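Local atomic coordinates of flavin adenine dinucleotide synthase (Saccharomyces cerevisiae, PDB entry 2WSI), a protein that catalyses the transfer of the adenylyl group of ATP to flavin mononucleotide, forming the coenzyme FAD and releasing diphosphate. Residues A6-Y11 against L74-E79; Q67-L71 against R126-S130; E159-I165 against F188-L194; I165-D169 against D296-R300. One frame throughout, in Å; residues are numbered along the deposited sequence.

Contact 1: A6-Y11 against L74-E79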
# COMPACT_ATOMS: atom_id res chain seq x y z
N ALA A 6 15.01 4.56 5.22
CA ALA A 6 13.66 4.04 5.04
C ALA A 6 13.74 2.58 4.63
O ALA A 6 12.94 1.75 5.10
CB ALA A 6 12.90 4.84 3.97
N ALA A 7 14.66 2.27 3.73
CA ALA A 7 14.80 0.90 3.24
C ALA A 7 15.22 -0.04 4.37
O ALA A 7 14.62 -1.11 4.58
CB ALA A 7 15.77 0.83 2.05
N GLU A 8 16.24 0.37 5.13
CA GLU A 8 16.71 -0.45 6.26
C GLU A 8 15.62 -0.62 7.32
O GLU A 8 15.42 -1.71 7.86
CB GLU A 8 17.99 0.16 6.89
CG GLU A 8 18.73 -0.84 7.75
CD GLU A 8 18.24 -0.89 9.18
OE1 GLU A 8 17.64 0.11 9.66
OE2 GLU A 8 18.48 -1.93 9.85
N MET A 9 14.88 0.45 7.62
CA MET A 9 13.77 0.38 8.55
C MET A 9 12.72 -0.65 8.07
O MET A 9 12.30 -1.53 8.83
CB MET A 9 13.11 1.76 8.75
CG MET A 9 11.88 1.72 9.74
SD MET A 9 10.98 3.31 9.90
CE MET A 9 10.16 3.36 8.28
N CYS A 10 12.30 -0.55 6.82
CA CYS A 10 11.27 -1.46 6.30
C CYS A 10 11.80 -2.91 6.29
O CYS A 10 11.08 -3.88 6.55
CB CYS A 10 10.88 -1.01 4.89
SG CYS A 10 9.88 0.53 4.95
N TYR A 11 13.08 -3.05 6.02
CA TYR A 11 13.73 -4.34 6.09
C TYR A 11 13.61 -4.93 7.50
O TYR A 11 13.31 -6.12 7.64
CB TYR A 11 15.21 -4.26 5.67
CG TYR A 11 15.91 -5.57 5.89
CD1 TYR A 11 15.81 -6.60 4.94
CD2 TYR A 11 16.66 -5.81 7.03
CE1 TYR A 11 16.43 -7.85 5.14
CE2 TYR A 11 17.30 -7.05 7.24
CZ TYR A 11 17.18 -8.05 6.29
OH TYR A 11 17.82 -9.26 6.48
N LEU A 74 10.52 -1.43 -0.24
CA LEU A 74 11.67 -0.80 0.41
C LEU A 74 12.50 -1.84 1.13
O LEU A 74 13.73 -1.79 1.10
CB LEU A 74 11.21 0.29 1.41
CG LEU A 74 10.69 1.55 0.68
CD1 LEU A 74 9.92 2.44 1.61
CD2 LEU A 74 11.86 2.28 0.01
N SER A 75 11.84 -2.79 1.78
CA SER A 75 12.57 -3.90 2.37
C SER A 75 13.43 -4.64 1.34
O SER A 75 14.61 -4.94 1.58
CB SER A 75 11.60 -4.87 3.04
OG SER A 75 12.32 -5.96 3.57
N CYS A 76 12.85 -4.92 0.18
CA CYS A 76 13.60 -5.58 -0.90
C CYS A 76 14.67 -4.69 -1.51
O CYS A 76 15.71 -5.17 -2.01
CB CYS A 76 12.64 -6.05 -1.99
SG CYS A 76 11.60 -7.41 -1.41
N LEU A 77 14.43 -3.38 -1.48
CA LEU A 77 15.44 -2.45 -2.00
C LEU A 77 16.71 -2.52 -1.13
O LEU A 77 17.86 -2.49 -1.62
CB LEU A 77 14.85 -1.02 -2.03
CG LEU A 77 15.77 0.04 -2.59
CD1 LEU A 77 16.15 -0.33 -4.00
CD2 LEU A 77 15.12 1.45 -2.53
N TRP A 78 16.51 -2.62 0.18
CA TRP A 78 17.64 -2.76 1.10
C TRP A 78 18.44 -4.02 0.73
O TRP A 78 19.66 -3.98 0.51
CB TRP A 78 17.12 -2.87 2.52
CG TRP A 78 18.20 -2.94 3.57
CD1 TRP A 78 18.46 -3.99 4.44
CD2 TRP A 78 19.13 -1.90 3.92
NE1 TRP A 78 19.51 -3.66 5.28
CE2 TRP A 78 19.93 -2.39 4.98
CE3 TRP A 78 19.39 -0.62 3.41
CZ2 TRP A 78 20.97 -1.63 5.54
CZ3 TRP A 78 20.41 0.13 3.96
CH2 TRP A 78 21.20 -0.38 5.02
N GLU A 79 17.74 -5.14 0.65
CA GLU A 79 18.40 -6.41 0.30
C GLU A 79 19.08 -6.36 -1.09
O GLU A 79 20.17 -6.89 -1.28
CB GLU A 79 17.38 -7.57 0.38
CG GLU A 79 17.99 -8.95 0.12
CD GLU A 79 17.10 -10.10 0.59
OE1 GLU A 79 16.33 -9.90 1.55
OE2 GLU A 79 17.19 -11.19 -0.01
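Two helices cross here at a steep angle: 6-11, from the N-terminal helix 3-18, rests on 74-79 of the long helix 64-87. Their local axes approach to 7.1 Å, and their N-to-C directions make an angle of 107°, so the helices cross rather than run alongside; the contact buries 496 Å² over both sides. Small residues at the crossing permit this closeness. Ala7 CB lies 3.5 Å from Leu74 O, and the CA atoms of Tyr11 and Ser75 are 3.9 Å apart, with the Ser75 hydroxyl OG 3.3 Å from Tyr11 CA. One turn on from Ala6, Cys10 CB meets Leu74 CB at 3.7 Å. Trp78 contributes the largest covered area, 99 Å². The CB of Glu8 stands 3.5 Å from the centroid of the Trp78 six-membered ring and 2° off the ring normal, a CH-pi contact made by the aliphatic part of an acidic side chain. Tyr11 CG reaches Trp78 CD1 at 3.3 Å, the ring planes being inclined at 45°. The contact is plain packing away from the FAD site. Helix 25-45 lies alongside, its Arg38 touching Tyr11 and forming a salt bridge with Glu79, while Leu3, earlier in helix 3-18, packs against Leu74 and Leu77.

Contact 2: Q67-L71 against R126-S130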
# COMPACT_ATOMS: atom_id res chain seq x y z
N GLN A 67 0.56 1.05 0.22
CA GLN A 67 1.44 1.26 1.37
C GLN A 67 2.11 -0.04 1.85
O GLN A 67 3.32 -0.07 2.14
CB GLN A 67 0.73 1.89 2.56
CG GLN A 67 1.79 2.37 3.59
CD GLN A 67 1.20 3.06 4.79
OE1 GLN A 67 -0.01 3.08 4.98
NE2 GLN A 67 2.07 3.61 5.64
N VAL A 68 1.34 -1.12 1.99
CA VAL A 68 1.95 -2.39 2.36
C VAL A 68 3.00 -2.76 1.32
O VAL A 68 4.12 -3.14 1.67
CB VAL A 68 0.90 -3.53 2.51
CG1 VAL A 68 1.61 -4.91 2.49
CG2 VAL A 68 0.13 -3.34 3.81
N LEU A 69 2.64 -2.63 0.04
CA LEU A 69 3.59 -2.95 -1.03
C LEU A 69 4.83 -2.07 -0.97
O LEU A 69 5.96 -2.55 -1.12
CB LEU A 69 2.94 -2.83 -2.40
CG LEU A 69 3.82 -3.30 -3.56
CD1 LEU A 69 4.48 -4.65 -3.26
CD2 LEU A 69 3.06 -3.30 -4.88
N LEU A 70 4.62 -0.79 -0.72
CA LEU A 70 5.77 0.12 -0.61
C LEU A 70 6.70 -0.28 0.52
O LEU A 70 7.92 -0.29 0.35
CB LEU A 70 5.27 1.56 -0.41
CG LEU A 70 6.42 2.56 -0.26
CD1 LEU A 70 7.36 2.50 -1.47
CD2 LEU A 70 5.85 3.99 -0.09
N LEU A 71 6.15 -0.66 1.68
CA LEU A 71 7.00 -1.15 2.77
C LEU A 71 7.77 -2.40 2.33
O LEU A 71 8.96 -2.50 2.57
CB LEU A 71 6.20 -1.45 4.04
CG LEU A 71 5.41 -0.32 4.67
CD1 LEU A 71 4.63 -0.85 5.89
CD2 LEU A 71 6.32 0.85 5.07
N ARG A 126 8.39 10.81 4.45
CA ARG A 126 8.89 9.73 5.30
C ARG A 126 9.70 8.69 4.50
O ARG A 126 10.73 8.21 4.96
CB ARG A 126 7.72 9.02 5.98
CG ARG A 126 8.12 8.12 7.14
CD ARG A 126 6.87 7.47 7.81
NE ARG A 126 7.26 6.47 8.80
CZ ARG A 126 7.95 6.73 9.92
NH1 ARG A 126 8.33 7.97 10.19
NH2 ARG A 126 8.26 5.74 10.76
N TYR A 127 9.22 8.30 3.33
CA TYR A 127 9.87 7.17 2.62
C TYR A 127 10.80 7.69 1.52
O TYR A 127 11.32 6.91 0.74
CB TYR A 127 8.84 6.24 2.02
CG TYR A 127 7.88 5.68 3.03
CD1 TYR A 127 8.35 5.07 4.18
CD2 TYR A 127 6.51 5.78 2.84
CE1 TYR A 127 7.46 4.55 5.12
CE2 TYR A 127 5.62 5.25 3.77
CZ TYR A 127 6.10 4.64 4.90
OH TYR A 127 5.23 4.13 5.83
N CYS A 128 10.99 9.01 1.46
CA CYS A 128 11.93 9.60 0.51
C CYS A 128 11.57 9.23 -0.92
O CYS A 128 12.40 8.72 -1.70
CB CYS A 128 13.37 9.15 0.83
SG CYS A 128 14.63 10.27 0.18
N LEU A 129 10.32 9.51 -1.26
CA LEU A 129 9.80 9.30 -2.60
C LEU A 129 9.99 10.55 -3.43
O LEU A 129 9.77 11.65 -2.96
CB LEU A 129 8.30 9.03 -2.53
CG LEU A 129 7.93 7.92 -1.54
CD1 LEU A 129 6.40 7.66 -1.59
CD2 LEU A 129 8.74 6.66 -1.86
N SER A 130 10.36 10.36 -4.67
CA SER A 130 10.40 11.45 -5.64
C SER A 130 9.08 11.41 -6.36
O SER A 130 8.85 10.59 -7.25
CB SER A 130 11.51 11.26 -6.67
OG SER A 130 11.46 12.30 -7.64
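Gln67 begins the contact with its amide: NE2 donates a hydrogen bond to Tyr127 OH at 3.2 Å, with an N-H...O angle of 153°, approaching near the plane of the tyrosine ring. Both groups have further partners, since Gln67 NE2 also bonds to the carbonyl of Pro212 and Tyr127 OH to Glu211. Three residues on, Leu70 points its CB toward the other segment, and its CD2 lies 3.5 Å from Tyr127 CD2 and 4.0 Å from Leu129 CD1. This is helix-on-sheet packing in the alpha/beta core of the PAPS reductase family: helix 64-87 follows strand 56-59, and the segment 126-130 leads from the end of helix 114-126 into edge strand 129-133. Cys128, with phi/psi of 59/54°, makes the turn between Tyr127 and Leu129, and both neighbours direct their CB atoms toward the helix. Leu71 completes the apolar cluster, with CD2 at 3.8 Å from Tyr127 CZ; Leu102 of strand 102-106 touches both Leu70 and Leu129, and Cys10 of helix 3-18 covers Leu71.

Contact 3: E159-I165 against F188-L194. With FAD (flavin-adenine dinucleotide), chain C.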
# COMPACT_ATOMS: atom_id res chain seq x y z
N GLU A 159 10.00 1.89 -17.92
CA GLU A 159 9.77 0.58 -18.54
C GLU A 159 8.71 -0.25 -17.80
O GLU A 159 8.08 -1.15 -18.36
CB GLU A 159 11.10 -0.19 -18.63
CG GLU A 159 12.13 0.54 -19.52
CD GLU A 159 13.38 -0.27 -19.79
OE1 GLU A 159 13.32 -1.52 -19.65
OE2 GLU A 159 14.42 0.34 -20.17
N ALA A 160 8.51 0.07 -16.54
CA ALA A 160 7.62 -0.76 -15.69
C ALA A 160 7.08 0.09 -14.54
O ALA A 160 7.72 1.06 -14.13
CB ALA A 160 8.40 -1.95 -15.12
N ILE A 161 5.88 -0.24 -14.07
CA ILE A 161 5.25 0.45 -12.97
C ILE A 161 4.74 -0.55 -11.94
O ILE A 161 4.08 -1.51 -12.30
CB ILE A 161 4.09 1.29 -13.49
CG1 ILE A 161 4.65 2.19 -14.61
CG2 ILE A 161 3.46 2.10 -12.34
CD1 ILE A 161 3.96 3.49 -14.80
N VAL A 162 5.07 -0.32 -10.68
CA VAL A 162 4.65 -1.17 -9.59
C VAL A 162 3.24 -0.75 -9.18
O VAL A 162 2.99 0.43 -8.97
CB VAL A 162 5.59 -1.03 -8.36
CG1 VAL A 162 5.18 -2.03 -7.27
CG2 VAL A 162 7.08 -1.22 -8.75
N ILE A 163 2.35 -1.72 -8.99
CA ILE A 163 0.92 -1.47 -8.80
C ILE A 163 0.46 -2.37 -7.65
O ILE A 163 0.69 -3.58 -7.70
CB ILE A 163 0.14 -1.93 -10.03
CG1 ILE A 163 0.65 -1.17 -11.27
CG2 ILE A 163 -1.37 -1.77 -9.83
CD1 ILE A 163 0.10 -1.72 -12.61
N GLY A 164 -0.18 -1.79 -6.63
CA GLY A 164 -0.54 -2.54 -5.43
C GLY A 164 -1.90 -3.25 -5.56
O GLY A 164 -2.61 -3.43 -4.57
N ILE A 165 -2.23 -3.68 -6.76
CA ILE A 165 -3.52 -4.31 -7.03
C ILE A 165 -3.57 -5.69 -6.38
O ILE A 165 -2.59 -6.38 -6.28
CB ILE A 165 -3.73 -4.42 -8.55
CG1 ILE A 165 -5.16 -4.88 -8.90
CG2 ILE A 165 -2.69 -5.33 -9.16
CD1 ILE A 165 -5.56 -4.55 -10.36
N PHE A 188 3.73 -0.43 -21.07
CA PHE A 188 4.78 -0.60 -20.06
C PHE A 188 4.47 -1.91 -19.35
O PHE A 188 3.41 -2.51 -19.58
CB PHE A 188 4.85 0.56 -19.05
CG PHE A 188 3.54 0.85 -18.34
CD1 PHE A 188 3.16 0.14 -17.22
CD2 PHE A 188 2.72 1.89 -18.78
CE1 PHE A 188 1.96 0.42 -16.56
CE2 PHE A 188 1.52 2.18 -18.13
CZ PHE A 188 1.14 1.46 -17.01
N MET A 189 5.39 -2.38 -18.52
CA MET A 189 5.17 -3.65 -17.84
C MET A 189 4.50 -3.37 -16.51
O MET A 189 4.98 -2.54 -15.73
CB MET A 189 6.49 -4.39 -17.59
CG MET A 189 6.27 -5.85 -17.16
SD MET A 189 5.67 -6.91 -18.54
CE MET A 189 7.27 -7.33 -19.24
N ARG A 190 3.40 -4.07 -16.25
CA ARG A 190 2.76 -4.01 -14.94
C ARG A 190 3.48 -4.98 -13.99
O ARG A 190 3.68 -6.16 -14.32
CB ARG A 190 1.28 -4.38 -15.04
CG ARG A 190 0.48 -3.45 -15.92
CD ARG A 190 -1.02 -3.83 -15.91
NE ARG A 190 -1.30 -4.89 -16.88
CZ ARG A 190 -2.50 -5.44 -17.07
NH1 ARG A 190 -3.53 -5.02 -16.35
NH2 ARG A 190 -2.66 -6.38 -17.99
N LEU A 191 3.86 -4.45 -12.83
CA LEU A 191 4.51 -5.22 -11.78
C LEU A 191 3.51 -5.26 -10.62
O LEU A 191 3.24 -4.23 -10.00
CB LEU A 191 5.81 -4.53 -11.33
CG LEU A 191 6.83 -4.25 -12.43
CD1 LEU A 191 8.10 -3.59 -11.83
CD2 LEU A 191 7.19 -5.57 -13.20
N GLN A 192 3.00 -6.45 -10.33
CA GLN A 192 1.83 -6.63 -9.46
C GLN A 192 2.14 -7.74 -8.45
O GLN A 192 1.53 -8.81 -8.46
CB GLN A 192 0.61 -7.01 -10.35
CG GLN A 192 0.24 -5.88 -11.30
CD GLN A 192 -0.83 -6.23 -12.33
OE1 GLN A 192 -0.83 -7.32 -12.93
NE2 GLN A 192 -1.69 -5.28 -12.60
N PRO A 193 3.13 -7.49 -7.57
CA PRO A 193 3.59 -8.55 -6.67
C PRO A 193 2.75 -8.73 -5.41
O PRO A 193 3.08 -9.60 -4.62
CB PRO A 193 5.01 -8.10 -6.28
CG PRO A 193 5.13 -6.63 -6.75
CD PRO A 193 3.84 -6.22 -7.36
N LEU A 194 1.70 -7.92 -5.22
CA LEU A 194 0.79 -8.06 -4.08
C LEU A 194 -0.44 -8.89 -4.42
O LEU A 194 -1.38 -8.98 -3.63
CB LEU A 194 0.34 -6.66 -3.60
CG LEU A 194 0.11 -6.56 -2.09
CD1 LEU A 194 1.40 -6.69 -1.34
CD2 LEU A 194 -0.58 -5.24 -1.69
PA FAD C . -7.28 0.65 -7.46
O1A FAD C . -8.15 1.40 -6.49
O2A FAD C . -7.37 1.24 -8.84
O5B FAD C . -5.74 0.50 -6.96
C5B FAD C . -4.93 -0.49 -7.57
C4B FAD C . -3.48 0.03 -7.60
O4B FAD C . -3.34 0.97 -8.63
C3B FAD C . -3.12 0.75 -6.32
O3B FAD C . -2.61 -0.14 -5.35
C2B FAD C . -2.06 1.72 -6.80
O2B FAD C . -0.80 1.10 -6.87
C1B FAD C . -2.53 2.05 -8.19
N9A FAD C . -3.36 3.26 -8.13
C8A FAD C . -4.72 3.36 -8.03
N7A FAD C . -5.07 4.68 -8.02
C5A FAD C . -3.92 5.41 -8.10
C6A FAD C . -3.67 6.76 -8.12
N6A FAD C . -4.65 7.68 -8.06
N1A FAD C . -2.37 7.18 -8.23
C2A FAD C . -1.32 6.29 -8.32
N3A FAD C . -1.58 4.94 -8.26
C4A FAD C . -2.86 4.52 -8.18
N1 FAD C . -6.52 -2.16 -16.45
C2 FAD C . -6.62 -2.89 -17.61
O2 FAD C . -7.68 -3.42 -17.92
N3 FAD C . -5.53 -3.01 -18.44
C4 FAD C . -4.33 -2.41 -18.12
O4 FAD C . -3.39 -2.58 -18.90
C4X FAD C . -4.22 -1.67 -16.93
N5 FAD C . -3.03 -1.05 -16.57
C5X FAD C . -2.95 -0.33 -15.39
C6 FAD C . -1.76 0.29 -15.01
C7 FAD C . -1.71 1.04 -13.83
C7M FAD C . -0.45 1.74 -13.40
C8 FAD C . -2.84 1.14 -13.03
C8M FAD C . -2.80 1.91 -11.75
C9 FAD C . -4.01 0.51 -13.41
C9A FAD C . -4.08 -0.22 -14.58
N10 FAD C . -5.27 -0.82 -14.94
C10 FAD C . -5.33 -1.56 -16.10
C1' FAD C . -6.46 -0.71 -14.03
C2' FAD C . -6.46 -1.85 -12.99
O2' FAD C . -6.30 -3.13 -13.55
C3' FAD C . -7.70 -1.86 -12.11
O3' FAD C . -8.80 -2.29 -12.87
C4' FAD C . -7.98 -0.48 -11.54
O4' FAD C . -6.79 0.07 -10.99
C5' FAD C . -9.03 -0.55 -10.43
O5' FAD C . -8.75 -1.67 -9.61
P FAD C . -8.91 -1.57 -8.01
O1P FAD C . -10.10 -0.70 -7.67
O2P FAD C . -8.94 -2.95 -7.40
O3P FAD C . -7.59 -0.91 -7.41
O HOH W 1 0.08 -6.12 -6.95
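Strands 160-162 and 189-191 run parallel, with local axes 4.8 Å apart at 22°, and four backbone hydrogen bonds join the segments from Glu159 to Ile163. Met189 N donates to Glu159 O, Ile161 N to Met189 O and Leu191 N to Ile161 O, each at 3.0 Å, and Ile163 N to Leu191 O at 2.8 Å. The Ala160 and Val162 backbones bond on the other side, Ala160 with Glu55 and Ser57, Val162 with Ser57 and Ser59; Val162 O also accepts from Ser59 OG, and Pro193 O from Thr37 OG1. Thereafter the two segments diverge and a water bridges them: it donates to Ile163 O (2.7 Å) and Ile165 O (2.8 Å) and accepts from Leu194 N (3.0 Å). Gly164 N donates to the ribose hydroxyl O2B of FAD at 3.0 Å and 177°; in this PAPS reductase-family (HUP clan) domain, the parallel strand 160-162 thus leads into a FAD-binding loop. Arg190 lays a guanidinium face over the flavin, NH1 being 3.3 Å from FAD C4, while its NH2 bonds to the carbonyl of Arg180. Strand 56-59 flanks 160-162, strand 178-180 flanks 189-191, and Leu69 of helix 64-87 packs on Val162 and Pro193.

Contact 4: I165-D169 against D296-R300. With FAD (flavin-adenine dinucleotide), chain C.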
# COMPACT_ATOMS: atom_id res chain seq x y z
N ILE A 165 -2.23 -3.68 -6.76
CA ILE A 165 -3.52 -4.31 -7.03
C ILE A 165 -3.57 -5.69 -6.38
O ILE A 165 -2.59 -6.38 -6.28
CB ILE A 165 -3.73 -4.42 -8.55
CG1 ILE A 165 -5.16 -4.88 -8.90
CG2 ILE A 165 -2.69 -5.33 -9.16
CD1 ILE A 165 -5.56 -4.55 -10.36
N ARG A 166 -4.74 -6.09 -5.89
CA ARG A 166 -4.91 -7.51 -5.59
C ARG A 166 -6.38 -7.90 -5.76
O ARG A 166 -7.16 -7.12 -6.25
CB ARG A 166 -4.36 -7.91 -4.21
CG ARG A 166 -4.57 -6.93 -3.11
CD ARG A 166 -4.79 -7.60 -1.75
NE ARG A 166 -5.46 -6.59 -1.01
CZ ARG A 166 -6.67 -6.64 -0.46
NH1 ARG A 166 -7.42 -7.74 -0.34
NH2 ARG A 166 -7.07 -5.53 0.06
N HIS A 167 -6.72 -9.14 -5.42
CA HIS A 167 -8.09 -9.59 -5.58
C HIS A 167 -8.94 -9.09 -4.42
O HIS A 167 -8.69 -9.41 -3.25
CB HIS A 167 -8.15 -11.11 -5.68
CG HIS A 167 -7.39 -11.65 -6.85
ND1 HIS A 167 -7.73 -11.36 -8.15
CD2 HIS A 167 -6.29 -12.44 -6.92
CE1 HIS A 167 -6.89 -11.95 -8.98
NE2 HIS A 167 -6.00 -12.62 -8.25
N THR A 168 -9.93 -8.27 -4.74
CA THR A 168 -10.80 -7.71 -3.71
C THR A 168 -12.26 -7.94 -4.03
O THR A 168 -13.13 -7.32 -3.43
CB THR A 168 -10.51 -6.21 -3.50
OG1 THR A 168 -10.88 -5.47 -4.68
CG2 THR A 168 -9.05 -6.02 -3.22
N ASP A 169 -12.51 -8.83 -4.98
CA ASP A 169 -13.80 -9.49 -5.15
C ASP A 169 -13.49 -10.81 -5.86
O ASP A 169 -12.42 -10.95 -6.43
CB ASP A 169 -14.78 -8.64 -5.96
CG ASP A 169 -14.27 -8.30 -7.35
OD1 ASP A 169 -13.52 -9.11 -7.94
OD2 ASP A 169 -14.64 -7.22 -7.87
N ASP A 296 -13.21 -10.52 2.80
CA ASP A 296 -12.76 -9.89 1.55
C ASP A 296 -13.93 -9.57 0.65
O ASP A 296 -13.84 -8.67 -0.18
CB ASP A 296 -11.78 -10.80 0.78
CG ASP A 296 -10.45 -10.99 1.49
OD1 ASP A 296 -9.43 -10.45 1.00
OD2 ASP A 296 -10.42 -11.68 2.53
N THR A 297 -15.02 -10.33 0.76
CA THR A 297 -16.13 -10.15 -0.16
C THR A 297 -16.76 -8.78 0.07
O THR A 297 -17.39 -8.21 -0.82
CB THR A 297 -17.25 -11.24 -0.00
OG1 THR A 297 -18.27 -10.76 0.87
CG2 THR A 297 -16.73 -12.56 0.56
N LEU A 298 -16.56 -8.24 1.26
CA LEU A 298 -17.26 -7.03 1.67
C LEU A 298 -16.36 -5.78 1.63
O LEU A 298 -16.80 -4.70 2.01
CB LEU A 298 -17.79 -7.21 3.09
CG LEU A 298 -18.87 -8.29 3.25
CD1 LEU A 298 -19.38 -8.33 4.70
CD2 LEU A 298 -20.00 -8.03 2.29
N GLU A 299 -15.14 -5.94 1.14
CA GLU A 299 -14.12 -4.89 1.19
C GLU A 299 -14.55 -3.63 0.46
O GLU A 299 -14.28 -2.50 0.90
CB GLU A 299 -12.80 -5.41 0.61
CG GLU A 299 -11.64 -4.42 0.68
CD GLU A 299 -10.25 -5.08 0.46
OE1 GLU A 299 -10.17 -6.31 0.44
OE2 GLU A 299 -9.24 -4.35 0.33
N ARG A 300 -15.22 -3.79 -0.67
CA ARG A 300 -15.58 -2.63 -1.47
C ARG A 300 -17.04 -2.21 -1.24
O ARG A 300 -17.60 -1.49 -2.05
CB ARG A 300 -15.34 -2.93 -2.95
CG ARG A 300 -13.87 -3.15 -3.29
CD ARG A 300 -13.68 -3.34 -4.77
NE ARG A 300 -14.03 -2.13 -5.50
CZ ARG A 300 -13.16 -1.20 -5.88
NH1 ARG A 300 -11.86 -1.35 -5.63
NH2 ARG A 300 -13.58 -0.13 -6.54
PA FAD C . -7.28 0.65 -7.46
O1A FAD C . -8.15 1.40 -6.49
O2A FAD C . -7.37 1.24 -8.84
O5B FAD C . -5.74 0.50 -6.96
C5B FAD C . -4.93 -0.49 -7.57
C4B FAD C . -3.48 0.03 -7.60
O4B FAD C . -3.34 0.97 -8.63
C3B FAD C . -3.12 0.75 -6.32
O3B FAD C . -2.61 -0.14 -5.35
C2B FAD C . -2.06 1.72 -6.80
O2B FAD C . -0.80 1.10 -6.87
C1B FAD C . -2.53 2.05 -8.19
N9A FAD C . -3.36 3.26 -8.13
C8A FAD C . -4.72 3.36 -8.03
N7A FAD C . -5.07 4.68 -8.02
C5A FAD C . -3.92 5.41 -8.10
C6A FAD C . -3.67 6.76 -8.12
N6A FAD C . -4.65 7.68 -8.06
N1A FAD C . -2.37 7.18 -8.23
C2A FAD C . -1.32 6.29 -8.32
N3A FAD C . -1.58 4.94 -8.26
C4A FAD C . -2.86 4.52 -8.18
N1 FAD C . -6.52 -2.16 -16.45
C2 FAD C . -6.62 -2.89 -17.61
O2 FAD C . -7.68 -3.42 -17.92
N3 FAD C . -5.53 -3.01 -18.44
C4 FAD C . -4.33 -2.41 -18.12
O4 FAD C . -3.39 -2.58 -18.90
C4X FAD C . -4.22 -1.67 -16.93
N5 FAD C . -3.03 -1.05 -16.57
C5X FAD C . -2.95 -0.33 -15.39
C6 FAD C . -1.76 0.29 -15.01
C7 FAD C . -1.71 1.04 -13.83
C7M FAD C . -0.45 1.74 -13.40
C8 FAD C . -2.84 1.14 -13.03
C8M FAD C . -2.80 1.91 -11.75
C9 FAD C . -4.01 0.51 -13.41
C9A FAD C . -4.08 -0.22 -14.58
N10 FAD C . -5.27 -0.82 -14.94
C10 FAD C . -5.33 -1.56 -16.10
C1' FAD C . -6.46 -0.71 -14.03
C2' FAD C . -6.46 -1.85 -12.99
O2' FAD C . -6.30 -3.13 -13.55
C3' FAD C . -7.70 -1.86 -12.11
O3' FAD C . -8.80 -2.29 -12.87
C4' FAD C . -7.98 -0.48 -11.54
O4' FAD C . -6.79 0.07 -10.99
C5' FAD C . -9.03 -0.55 -10.43
O5' FAD C . -8.75 -1.67 -9.61
P FAD C . -8.91 -1.57 -8.01
O1P FAD C . -10.10 -0.70 -7.67
O2P FAD C . -8.94 -2.95 -7.40
O3P FAD C . -7.59 -0.91 -7.41
O HOH W 2 -15.25 -6.43 -2.30
O HOH W 3 -9.62 -2.57 -4.69
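Asp296 opens a short 3-10 segment and points toward the loop 165-169; its OD1 is 3.6 Å from Arg166 NH1, a long salt bridge, and is bonded more firmly to the backbone N of Leu199. Thr297 comes near through water: a molecule 2.6 Å from Thr168 O accepts from Arg300 N at 3.1 Å and lies 3.2 Å from Thr297 O, at best a weak bond. Glu299 then pairs end-on with Arg166: NH2 to OE2 is very short at 2.5 Å, and NH1 to OE1 is 3.2 Å. Lys64 and Asp65 extend this salt-bridge network, which joins the C-terminal region to the loop after strand 160-162, within the PAPS reductase domain. Arg300, an FAD-binding residue, reaches the FAD diphosphate, where NH1 makes a weak hydrogen bond to FAD O1P at 2.8 Å. A second water lies 3.2 Å from Thr168 OG1, donates to FAD O2P (2.8 Å) and weakly accepts from Arg300 NH1 (2.7 Å), while Thr168 OG1 sits 3.5 Å from Arg300 CD.

From the N terminus, helix 3-18 is the first element tied back: contact 1 closes a loop of 62 residues onto helix 64-87. Contact 2 starts on the same helix before contact 1 has closed, so the two cross, and they touch where Cys10 CB lies 3.4 Å from Leu71 O; contact 2 joins the helix to the start of edge strand 129-133. Contact 3 follows in series, linking two neighbouring parallel strands across 22 residues, and meets contact 2 at Leu69, whose CD2 is 3.4 Å from Val162 CG1. Contact 4 crosses contact 3, shares Ile165 with it, and spans 126 residues to bring the C-terminal region to FAD, which both touch.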